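Long-range contacts in methylmalonyl-CoA carboxyltransferase 12S subunit (Propionibacterium freudenreichii, PDB 1ON3), which transfers the carboxyl group of methylmalonyl-CoA to the biotin of the 1.3S subunit, leaving propanoyl-CoA, as the hexameric core of the transcarboxylase complex: residues Ala100-Thr105 against Phe135-Gly140; Asp83-Gly88 against Glu113-Lys118; Ala172-Pro177 against Lys196-Phe201. One frame throughout, in Å; residues are numbered along the deposited sequence.

Contact 1: residues Ala100-Thr105 against Phe135-Gly140. With MCA (methylmalonyl-coenzyme A), chain T.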
loop_
_atom_site.group_PDB
_atom_site.type_symbol
_atom_site.label_atom_id
_atom_site.label_comp_id
_atom_site.label_asym_id
_atom_site.label_seq_id
_atom_site.Cartn_x
_atom_site.Cartn_y
_atom_site.Cartn_z
ATOM N N ALA E 100 -29.279 -10.627 -15.377
ATOM C CA ALA E 100 -29.467 -11.900 -16.064
ATOM C C ALA E 100 -30.917 -12.303 -15.831
ATOM O O ALA E 100 -31.497 -12.008 -14.780
ATOM C CB ALA E 100 -28.532 -12.954 -15.503
ATOM N N SER E 101 -31.515 -12.979 -16.802
ATOM C CA SER E 101 -32.912 -13.364 -16.653
ATOM C C SER E 101 -33.099 -14.715 -17.328
ATOM O O SER E 101 -32.961 -14.824 -18.545
ATOM C CB SER E 101 -33.799 -12.290 -17.295
ATOM O OG SER E 101 -35.173 -12.481 -17.017
ATOM N N GLN E 102 -33.382 -15.741 -16.534
ATOM C CA GLN E 102 -33.567 -17.090 -17.068
ATOM C C GLN E 102 -34.874 -17.221 -17.821
ATOM O O GLN E 102 -35.907 -16.674 -17.414
ATOM C CB GLN E 102 -33.507 -18.133 -15.944
ATOM C CG GLN E 102 -32.097 -18.377 -15.433
ATOM C CD GLN E 102 -32.028 -19.434 -14.346
ATOM O OE1 GLN E 102 -32.791 -19.390 -13.385
ATOM N NE2 GLN E 102 -31.098 -20.377 -14.483
ATOM N N ASP E 103 -34.815 -17.971 -18.920
ATOM C CA ASP E 103 -35.967 -18.180 -19.777
ATOM C C ASP E 103 -36.476 -19.608 -19.609
ATOM O O ASP E 103 -35.954 -20.552 -20.217
ATOM C CB ASP E 103 -35.574 -17.930 -21.235
ATOM C CG ASP E 103 -36.761 -17.960 -22.168
ATOM O OD1 ASP E 103 -37.867 -18.311 -21.715
ATOM O OD2 ASP E 103 -36.587 -17.634 -23.359
ATOM N N PHE E 104 -37.497 -19.756 -18.770
ATOM C CA PHE E 104 -38.093 -21.057 -18.514
ATOM C C PHE E 104 -38.701 -21.710 -19.771
ATOM O O PHE E 104 -38.836 -22.929 -19.822
ATOM C CB PHE E 104 -39.180 -20.928 -17.443
ATOM C CG PHE E 104 -39.731 -22.248 -16.987
ATOM C CD1 PHE E 104 -39.002 -23.054 -16.118
ATOM C CD2 PHE E 104 -40.952 -22.714 -17.476
ATOM C CE1 PHE E 104 -39.465 -24.302 -15.741
ATOM C CE2 PHE E 104 -41.430 -23.969 -17.106
ATOM C CZ PHE E 104 -40.683 -24.765 -16.237
ATOM N N THR E 105 -39.076 -20.915 -20.772
ATOM C CA THR E 105 -39.664 -21.477 -22.002
ATOM C C THR E 105 -38.638 -22.242 -22.834
ATOM O O THR E 105 -38.987 -22.909 -23.812
ATOM C CB THR E 105 -40.281 -20.385 -22.918
ATOM O OG1 THR E 105 -39.238 -19.625 -23.545
ATOM C CG2 THR E 105 -41.184 -19.458 -22.114
ATOM N N PHE E 135 -30.487 -10.736 -10.839
ATOM C CA PHE E 135 -30.714 -11.998 -11.538
ATOM C C PHE E 135 -32.118 -12.574 -11.284
ATOM O O PHE E 135 -32.485 -12.823 -10.142
ATOM C CB PHE E 135 -29.637 -12.981 -11.047
ATOM C CG PHE E 135 -29.512 -14.255 -11.849
ATOM C CD1 PHE E 135 -28.376 -15.039 -11.704
ATOM C CD2 PHE E 135 -30.524 -14.698 -12.699
ATOM C CE1 PHE E 135 -28.244 -16.255 -12.390
ATOM C CE2 PHE E 135 -30.401 -15.916 -13.392
ATOM C CZ PHE E 135 -29.256 -16.691 -13.232
ATOM N N PHE E 136 -32.894 -12.760 -12.354
ATOM C CA PHE E 136 -34.230 -13.371 -12.265
ATOM C C PHE E 136 -34.033 -14.872 -12.521
ATOM O O PHE E 136 -33.604 -15.279 -13.613
ATOM C CB PHE E 136 -35.194 -12.829 -13.331
ATOM C CG PHE E 136 -35.682 -11.418 -13.082
ATOM C CD1 PHE E 136 -34.999 -10.329 -13.611
ATOM C CD2 PHE E 136 -36.866 -11.190 -12.384
ATOM C CE1 PHE E 136 -35.498 -9.026 -13.455
ATOM C CE2 PHE E 136 -37.372 -9.903 -12.223
ATOM C CZ PHE E 136 -36.686 -8.814 -12.764
ATOM N N TYR E 137 -34.316 -15.678 -11.500
ATOM C CA TYR E 137 -34.186 -17.133 -11.560
ATOM C C TYR E 137 -35.543 -17.773 -11.894
ATOM O O TYR E 137 -36.560 -17.416 -11.315
ATOM C CB TYR E 137 -33.719 -17.656 -10.199
ATOM C CG TYR E 137 -32.335 -17.213 -9.802
ATOM C CD1 TYR E 137 -31.243 -18.053 -9.979
ATOM C CD2 TYR E 137 -32.125 -15.976 -9.189
ATOM C CE1 TYR E 137 -29.965 -17.685 -9.548
ATOM C CE2 TYR E 137 -30.852 -15.588 -8.754
ATOM C CZ TYR E 137 -29.779 -16.446 -8.933
ATOM O OH TYR E 137 -28.525 -16.082 -8.497
ATOM N N ASP E 138 -35.546 -18.744 -12.800
ATOM C CA ASP E 138 -36.768 -19.411 -13.228
ATOM C C ASP E 138 -36.190 -20.645 -13.914
ATOM O O ASP E 138 -36.041 -20.656 -15.134
ATOM C CB ASP E 138 -37.486 -18.514 -14.253
ATOM C CG ASP E 138 -38.931 -18.926 -14.490
ATOM O OD1 ASP E 138 -39.283 -20.049 -14.091
ATOM O OD2 ASP E 138 -39.698 -18.133 -15.086
ATOM N N SER E 139 -35.878 -21.684 -13.139
ATOM C CA SER E 139 -35.198 -22.842 -13.714
ATOM C C SER E 139 -35.386 -24.205 -13.052
ATOM O O SER E 139 -35.615 -24.308 -11.854
ATOM C CB SER E 139 -33.690 -22.520 -13.744
ATOM O OG SER E 139 -32.880 -23.667 -13.938
ATOM N N GLY E 140 -35.226 -25.254 -13.854
ATOM C CA GLY E 140 -35.328 -26.614 -13.348
ATOM C C GLY E 140 -33.986 -27.122 -12.831
ATOM O O GLY E 140 -33.839 -28.310 -12.533
HETATM C C8 MCA T . -36.762 -29.164 -16.328
HETATM N N9 MCA T . -36.510 -29.565 -17.644
HETATM C C4 MCA T . -35.181 -29.956 -17.635
HETATM C C5 MCA T . -34.736 -29.754 -16.308
HETATM N N7 MCA T . -35.747 -29.259 -15.506
HETATM N N3 MCA T . -34.416 -30.443 -18.696
HETATM C C2 MCA T . -33.121 -30.731 -18.319
HETATM N N1 MCA T . -32.579 -30.576 -17.064
HETATM C C6 MCA T . -33.363 -30.083 -16.023
HETATM N N6 MCA T . -32.793 -29.944 -14.822
HETATM C "C1'" MCA T . -37.298 -29.602 -18.754
HETATM C "C2'" MCA T . -38.362 -30.690 -18.577
HETATM O "O2'" MCA T . -37.877 -31.945 -18.967
HETATM C "C3'" MCA T . -39.500 -30.130 -19.394
HETATM O "O3'" MCA T . -39.360 -30.544 -20.742
HETATM C "C4'" MCA T . -39.412 -28.600 -19.248
HETATM O "O4'" MCA T . -38.001 -28.364 -18.876
HETATM C "C5'" MCA T . -40.260 -27.914 -18.103
HETATM O "O5'" MCA T . -40.837 -28.788 -17.506
HETATM P P1 MCA T . -41.976 -29.367 -16.964
HETATM O O11 MCA T . -41.778 -30.595 -16.391
HETATM O O12 MCA T . -42.647 -29.304 -18.117
HETATM O O6 MCA T . -42.634 -28.533 -15.717
HETATM P P2 MCA T . -43.142 -27.991 -14.612
HETATM O O21 MCA T . -44.069 -29.020 -14.654
HETATM O O22 MCA T . -43.399 -26.609 -14.531
HETATM O O7 MCA T . -42.088 -28.411 -13.480
HETATM C CPB MCA T . -40.926 -28.106 -13.483
HETATM C CPA MCA T . -39.861 -28.511 -12.479
HETATM C CP7 MCA T . -39.585 -29.891 -13.117
HETATM C CP9 MCA T . -40.337 -28.413 -11.009
HETATM C CP8 MCA T . -38.669 -27.536 -12.649
HETATM O OP3 MCA T . -39.207 -29.836 -14.299
HETATM C CP6 MCA T . -38.615 -30.777 -12.579
HETATM O OP2 MCA T . -38.722 -31.095 -11.339
HETATM N NP2 MCA T . -37.509 -31.268 -13.428
HETATM C CP5 MCA T . -36.304 -31.527 -12.714
HETATM C CP4 MCA T . -35.514 -31.145 -11.585
HETATM C CP3 MCA T . -34.162 -31.589 -11.289
HETATM O OP1 MCA T . -34.198 -32.945 -11.320
HETATM N NP1 MCA T . -32.874 -30.960 -10.973
HETATM C CP2 MCA T . -31.842 -31.942 -10.783
HETATM C CP1 MCA T . -30.580 -31.202 -10.651
HETATM P P3 MCA T . -40.171 -30.527 -22.175
HETATM O O31 MCA T . -41.164 -31.473 -21.572
HETATM O O32 MCA T . -39.298 -31.190 -23.200
HETATM O O33 MCA T . -40.852 -29.262 -22.634
HETATM S S MCA T . -29.311 -32.033 -10.433
HETATM C CS1 MCA T . -28.673 -30.526 -10.395
HETATM O OS1 MCA T . -29.136 -29.357 -10.516
HETATM C CS2 MCA T . -27.888 -30.401 -9.239
HETATM C CS3 MCA T . -26.608 -30.106 -9.411
HETATM C CS4 MCA T . -28.117 -30.415 -7.698
HETATM O OS4 MCA T . -27.221 -30.721 -6.909
HETATM O OS5 MCA T . -29.248 -30.110 -7.344
HETATM O O HOH W 1 -38.499 -17.425 -17.611
#
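Ala100 and Ser101 pair with Phe135 and Phe136 as neighbouring parallel strands. Phe136 N donates to Ala100 O at 2.9 Å, and Gln102 N donates to Phe136 O in an almost straight bond. The chains part after this. Gln102 then bonds through its side chain: OE1 accepts from Asp138 N at 2.9 Å, with the donor tilted 24° from the amide carbonyl plane. NE2 of the same amide bonds to Gln115 OE1 of helix 113-129. Both ends of the buried amide are therefore held.

Apolar contacts gather round the Phe135 ring. Its CG, anti to the backbone N (chi1 -168°), sets the ring beside Ala100 CB. That methyl lies over one face, 4.0 Å from the ring centroid, a CH-pi contact. Tyr137 CZ lies over the opposite face, toward the rim. Gln102 CG meets the ring edge in its plane, 3.6 Å from Phe135 CE2.

Past the end of strand 100-102, Phe104 CB comes within 3.5 Å of Asp138 OD1. Asp138 OD2 forms a salt bridge with Arg49. It also accepts from a water that bridges to Gln102 O and Phe104 N. Gly140 O accepts from N6 of the methylmalonyl-CoA adenine at 3.0 Å, and Phe104 CZ touches the ligand at C5'.

The two strands are joined in the chain through helix 113-129 as a beta-alpha-beta unit of the crotonase-like carboxyltransferase fold, with the coenzyme A pocket at their C-terminal ends.

Contact 2: residues Asp83-Gly88 against Glu113-Lys118; sequences DGVVTG and ETQSTK
Gln115 CG stands anti to its backbone N (chi1 -173°), and the chain runs on extended toward Asp83 and Val85. Lys118 bends at chi3 (63°), which puts CE 3.5 Å from Thr87 OG1. Gln115 NE2 donates to Asp83 O at 3.0 Å. The bond lies in the carbonyl plane on a lone pair, and in the plane of the Gln115 amide as well. Along the same side chain, Gln115 CG makes a tight contact with Val85 CB at 3.3 Å. An alanine at Gln115 would probably leave Asp83 O and Gln102 NE2, the partner of Gln115 OE1, without these mates and open a gap beside Val85.

Helix 113-129 here packs on the sheet of the crotonase-like domain. Its first turns, 113-118, run at 22° to strand 85-88, with the axes 8.8 Å apart at closest. They meet Asp83: OD1 takes a weak bond from Gln115 N, and a water links it to Thr114 N. Asp83 OD2 forms a salt bridge with Arg143 of the coenzyme A pocket. Lys118 NZ donates to Val85 O at 2.7 Å, nearly along the C=O axis. Gly63 O, Ala82 O and a water that also takes Thr87 N lie round the same buried ammonium, so four acceptors share its three N-H groups.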
loop_
_atom_site.group_PDB
_atom_site.type_symbol
_atom_site.label_atom_id
_atom_site.label_comp_id
_atom_site.label_asym_id
_atom_site.label_seq_id
_atom_site.Cartn_x
_atom_site.Cartn_y
_atom_site.Cartn_z
ATOM N N ASP E 83 -29.235 -19.862 -25.009
ATOM C CA ASP E 83 -28.970 -20.952 -24.070
ATOM C C ASP E 83 -29.833 -20.816 -22.813
ATOM O O ASP E 83 -29.469 -21.283 -21.728
ATOM C CB ASP E 83 -27.505 -21.099 -23.652
ATOM C CG ASP E 83 -27.194 -22.538 -23.280
ATOM O OD1 ASP E 83 -26.319 -22.831 -22.440
ATOM O OD2 ASP E 83 -27.877 -23.399 -23.862
ATOM N N GLY E 84 -30.988 -20.181 -22.973
ATOM C CA GLY E 84 -31.910 -20.042 -21.867
ATOM C C GLY E 84 -31.714 -18.898 -20.887
ATOM O O GLY E 84 -32.372 -18.891 -19.856
ATOM N N VAL E 85 -30.811 -17.956 -21.162
ATOM C CA VAL E 85 -30.651 -16.816 -20.255
ATOM C C VAL E 85 -30.385 -15.533 -21.044
ATOM O O VAL E 85 -29.642 -15.532 -22.031
ATOM C CB VAL E 85 -29.510 -17.043 -19.225
ATOM C CG1 VAL E 85 -28.139 -16.860 -19.892
ATOM C CG2 VAL E 85 -29.671 -16.062 -18.040
ATOM N N VAL E 86 -31.030 -14.447 -20.630
ATOM C CA VAL E 86 -30.864 -13.152 -21.292
ATOM C C VAL E 86 -29.997 -12.326 -20.360
ATOM O O VAL E 86 -30.372 -12.093 -19.213
ATOM C CB VAL E 86 -32.226 -12.456 -21.510
ATOM C CG1 VAL E 86 -32.029 -11.163 -22.309
ATOM C CG2 VAL E 86 -33.172 -13.396 -22.257
ATOM N N THR E 87 -28.841 -11.897 -20.860
ATOM C CA THR E 87 -27.874 -11.152 -20.067
ATOM C C THR E 87 -27.431 -9.842 -20.709
ATOM O O THR E 87 -27.325 -9.725 -21.934
ATOM C CB THR E 87 -26.618 -11.997 -19.838
ATOM O OG1 THR E 87 -26.041 -12.323 -21.106
ATOM C CG2 THR E 87 -26.955 -13.301 -19.097
ATOM N N GLY E 88 -27.147 -8.850 -19.872
ATOM C CA GLY E 88 -26.708 -7.584 -20.418
ATOM C C GLY E 88 -26.559 -6.484 -19.397
ATOM O O GLY E 88 -26.538 -6.730 -18.188
ATOM N N GLU E 113 -24.298 -25.318 -19.549
ATOM C CA GLU E 113 -22.946 -24.896 -19.242
ATOM C C GLU E 113 -22.709 -23.492 -19.818
ATOM O O GLU E 113 -22.150 -22.622 -19.153
ATOM C CB GLU E 113 -21.975 -25.922 -19.837
ATOM C CG GLU E 113 -20.642 -25.393 -20.293
ATOM C CD GLU E 113 -19.863 -26.435 -21.092
ATOM O OE1 GLU E 113 -19.033 -27.152 -20.494
ATOM O OE2 GLU E 113 -20.102 -26.540 -22.318
ATOM N N THR E 114 -23.141 -23.269 -21.050
ATOM C CA THR E 114 -22.953 -21.971 -21.681
ATOM C C THR E 114 -23.825 -20.912 -21.023
ATOM O O THR E 114 -23.408 -19.758 -20.907
ATOM C CB THR E 114 -23.242 -22.026 -23.197
ATOM O OG1 THR E 114 -22.211 -22.783 -23.846
ATOM C CG2 THR E 114 -23.273 -20.624 -23.791
ATOM N N GLN E 115 -25.029 -21.304 -20.594
ATOM C CA GLN E 115 -25.929 -20.379 -19.903
ATOM C C GLN E 115 -25.218 -19.861 -18.648
ATOM O O GLN E 115 -25.199 -18.657 -18.378
ATOM C CB GLN E 115 -27.232 -21.079 -19.480
ATOM C CG GLN E 115 -28.269 -20.114 -18.902
ATOM C CD GLN E 115 -29.377 -20.812 -18.138
ATOM O OE1 GLN E 115 -29.401 -20.810 -16.895
ATOM N NE2 GLN E 115 -30.296 -21.427 -18.872
ATOM N N SER E 116 -24.618 -20.769 -17.890
ATOM C CA SER E 116 -23.914 -20.364 -16.674
ATOM C C SER E 116 -22.685 -19.523 -16.982
ATOM O O SER E 116 -22.330 -18.635 -16.208
ATOM C CB SER E 116 -23.508 -21.585 -15.847
ATOM O OG SER E 116 -24.644 -22.171 -15.219
ATOM N N THR E 117 -22.025 -19.802 -18.097
ATOM C CA THR E 117 -20.854 -19.019 -18.466
ATOM C C THR E 117 -21.286 -17.591 -18.791
ATOM O O THR E 117 -20.596 -16.641 -18.426
ATOM C CB THR E 117 -20.134 -19.638 -19.675
ATOM O OG1 THR E 117 -19.620 -20.917 -19.292
ATOM C CG2 THR E 117 -18.987 -18.751 -20.135
ATOM N N LYS E 118 -22.434 -17.447 -19.457
ATOM C CA LYS E 118 -22.971 -16.130 -19.818
ATOM C C LYS E 118 -23.255 -15.319 -18.548
ATOM O O LYS E 118 -22.962 -14.113 -18.455
ATOM C CB LYS E 118 -24.281 -16.279 -20.617
ATOM C CG LYS E 118 -24.108 -16.591 -22.116
ATOM C CD LYS E 118 -25.444 -16.672 -22.857
ATOM C CE LYS E 118 -26.192 -15.355 -22.830
ATOM N NZ LYS E 118 -27.449 -15.416 -23.633
HETATM O O HOH W 2 -24.895 -25.348 -22.703
HETATM O O HOH W 3 -28.312 -12.785 -23.743
HETATM O O HOH W 4 -23.145 -12.469 -20.982
#

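Contact 3: residues Ala172-Pro177 against Lys196-Phe201; sequences AIIAGP and KKAHMF
Ala198 directs its methyl at the corner where the chain turns at Gly176. Its CB is 3.2 Å from Gly176 O and 3.3 Å from Ile174 O, touching both carbonyls. Ile174 CG2 meets the same methyl at 3.8 Å. This branch stands anti to the Ile174 backbone N, while CG1 lies beside that N (chi1 -38°). Ile174 CD1 ends the other branch and approaches Met200 SD at 4.2 Å. Met200 also packs on Ile385 of the second subunit.

The imidazole of His199 leads away from the 172-177 segment, and its NE2 bonds to Asp219. It is the His199 backbone that makes the link. His199 N donates to Gly176 O at 3.2 Å, with the donor 54° out of the carbonyl plane. Pro177 CA makes a CA-H...O contact of 3.5 Å with His199 O. The Pro177 side chain touches the bound methylmalonyl-CoA, whose pocket it helps to line.

Pro177 opens strand 177-179, which runs beside strand 199-201 as a small, weakly bonded parallel pair next to the main sheet. Since one hydrogen bond, with its donor out of the carbonyl plane, joins the segments, the join probably also rests on Ala198 and Met200 packing on Ile174.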
loop_
_atom_site.group_PDB
_atom_site.type_symbol
_atom_site.label_atom_id
_atom_site.label_comp_id
_atom_site.label_asym_id
_atom_site.label_seq_id
_atom_site.Cartn_x
_atom_site.Cartn_y
_atom_site.Cartn_z
ATOM N N ALA E 172 -31.250 -11.305 -5.974
ATOM C CA ALA E 172 -31.823 -12.437 -6.673
ATOM C C ALA E 172 -33.339 -12.347 -6.615
ATOM O O ALA E 172 -33.911 -12.026 -5.569
ATOM C CB ALA E 172 -31.359 -13.725 -6.032
ATOM N N ILE E 173 -33.989 -12.611 -7.741
ATOM C CA ILE E 173 -35.449 -12.620 -7.781
ATOM C C ILE E 173 -35.860 -14.000 -8.288
ATOM O O ILE E 173 -35.588 -14.340 -9.441
ATOM C CB ILE E 173 -36.027 -11.548 -8.750
ATOM C CG1 ILE E 173 -35.552 -10.151 -8.356
ATOM C CG2 ILE E 173 -37.549 -11.572 -8.702
ATOM C CD1 ILE E 173 -34.414 -9.634 -9.221
ATOM N N ILE E 174 -36.471 -14.803 -7.418
ATOM C CA ILE E 174 -36.921 -16.138 -7.797
ATOM C C ILE E 174 -38.347 -15.947 -8.283
ATOM O O ILE E 174 -39.232 -15.591 -7.496
ATOM C CB ILE E 174 -36.961 -17.126 -6.603
ATOM C CG1 ILE E 174 -35.780 -16.901 -5.661
ATOM C CG2 ILE E 174 -36.979 -18.564 -7.152
ATOM C CD1 ILE E 174 -34.441 -17.101 -6.267
ATOM N N ALA E 175 -38.573 -16.196 -9.570
ATOM C CA ALA E 175 -39.889 -15.980 -10.159
ATOM C C ALA E 175 -40.467 -17.206 -10.856
ATOM O O ALA E 175 -41.339 -17.088 -11.722
ATOM C CB ALA E 175 -39.813 -14.810 -11.137
ATOM N N GLY E 176 -39.968 -18.367 -10.466
ATOM C CA GLY E 176 -40.422 -19.627 -11.016
ATOM C C GLY E 176 -39.726 -20.702 -10.212
ATOM O O GLY E 176 -39.340 -20.459 -9.057
ATOM N N PRO E 177 -39.548 -21.907 -10.775
ATOM C CA PRO E 177 -38.869 -22.952 -10.012
ATOM C C PRO E 177 -37.390 -22.618 -9.859
ATOM O O PRO E 177 -36.833 -21.822 -10.620
ATOM C CB PRO E 177 -39.046 -24.200 -10.882
ATOM C CG PRO E 177 -40.289 -23.926 -11.639
ATOM C CD PRO E 177 -40.160 -22.465 -11.991
ATOM N N LYS E 196 -44.946 -15.397 -5.268
ATOM C CA LYS E 196 -45.806 -16.481 -4.797
ATOM C C LYS E 196 -46.004 -17.581 -5.843
ATOM O O LYS E 196 -46.657 -18.591 -5.584
ATOM C CB LYS E 196 -47.148 -15.918 -4.304
ATOM C CG LYS E 196 -46.975 -15.216 -2.968
ATOM C CD LYS E 196 -48.272 -14.745 -2.346
ATOM C CE LYS E 196 -47.994 -14.225 -0.932
ATOM N NZ LYS E 196 -49.214 -13.743 -0.236
ATOM N N LYS E 197 -45.408 -17.401 -7.015
ATOM C CA LYS E 197 -45.504 -18.416 -8.055
ATOM C C LYS E 197 -44.218 -19.242 -8.060
ATOM O O LYS E 197 -44.130 -20.271 -8.722
ATOM C CB LYS E 197 -45.702 -17.761 -9.424
ATOM C CG LYS E 197 -47.064 -17.108 -9.616
ATOM C CD LYS E 197 -48.186 -18.141 -9.541
ATOM C CE LYS E 197 -49.522 -17.522 -9.937
ATOM N NZ LYS E 197 -49.828 -16.312 -9.113
ATOM N N ALA E 198 -43.228 -18.791 -7.303
ATOM C CA ALA E 198 -41.937 -19.474 -7.253
ATOM C C ALA E 198 -41.824 -20.574 -6.211
ATOM O O ALA E 198 -42.609 -20.646 -5.272
ATOM C CB ALA E 198 -40.813 -18.448 -7.031
ATOM N N HIS E 199 -40.842 -21.448 -6.415
ATOM C CA HIS E 199 -40.546 -22.528 -5.484
ATOM C C HIS E 199 -39.038 -22.737 -5.494
ATOM O O HIS E 199 -38.380 -22.601 -6.529
ATOM C CB HIS E 199 -41.291 -23.817 -5.858
ATOM C CG HIS E 199 -42.780 -23.687 -5.769
ATOM N ND1 HIS E 199 -43.551 -23.246 -6.823
ATOM C CD2 HIS E 199 -43.628 -23.844 -4.724
ATOM C CE1 HIS E 199 -44.809 -23.131 -6.431
ATOM N NE2 HIS E 199 -44.882 -23.487 -5.159
ATOM N N MET E 200 -38.490 -23.049 -4.331
ATOM C CA MET E 200 -37.057 -23.242 -4.192
ATOM C C MET E 200 -36.806 -24.342 -3.162
ATOM O O MET E 200 -37.477 -24.399 -2.138
ATOM C CB MET E 200 -36.433 -21.917 -3.728
ATOM C CG MET E 200 -34.947 -21.936 -3.468
ATOM S SD MET E 200 -34.295 -20.231 -3.405
ATOM C CE MET E 200 -34.846 -19.684 -1.768
ATOM N N PHE E 201 -35.854 -25.224 -3.444
ATOM C CA PHE E 201 -35.522 -26.300 -2.515
ATOM C C PHE E 201 -34.288 -27.061 -2.981
ATOM O O PHE E 201 -33.952 -27.055 -4.170
ATOM C CB PHE E 201 -36.712 -27.257 -2.338
ATOM C CG PHE E 201 -37.411 -27.616 -3.619
ATOM C CD1 PHE E 201 -36.753 -28.341 -4.614
ATOM C CD2 PHE E 201 -38.731 -27.226 -3.834
ATOM C CE1 PHE E 201 -37.403 -28.672 -5.806
ATOM C CE2 PHE E 201 -39.392 -27.549 -5.018
ATOM C CZ PHE E 201 -38.729 -28.273 -6.009
#

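All three contacts lie in the N-terminal carboxyltransferase half of the chain. Contacts 1 and 2 have centres about 10 Å apart, as do contacts 1 and 3, whereas contacts 2 and 3 are about 18 Å apart and do not touch. The main sheet orders strands 85-92, 95-102, 133-139 and 170-175 side by side, so contact 1 sits between the other two. Along the chain the segments of contacts 1 and 2 alternate, and contact 3 follows both. A probable hydrogen bond from Asp103 N to Gly84 O (2.8 Å) joins contact 1 to contact 2; another, Ser139 N to Pro177 O (2.7 Å), joins it to contact 3. Contacts 1 and 3 both supply residues to the methylmalonyl-CoA pocket.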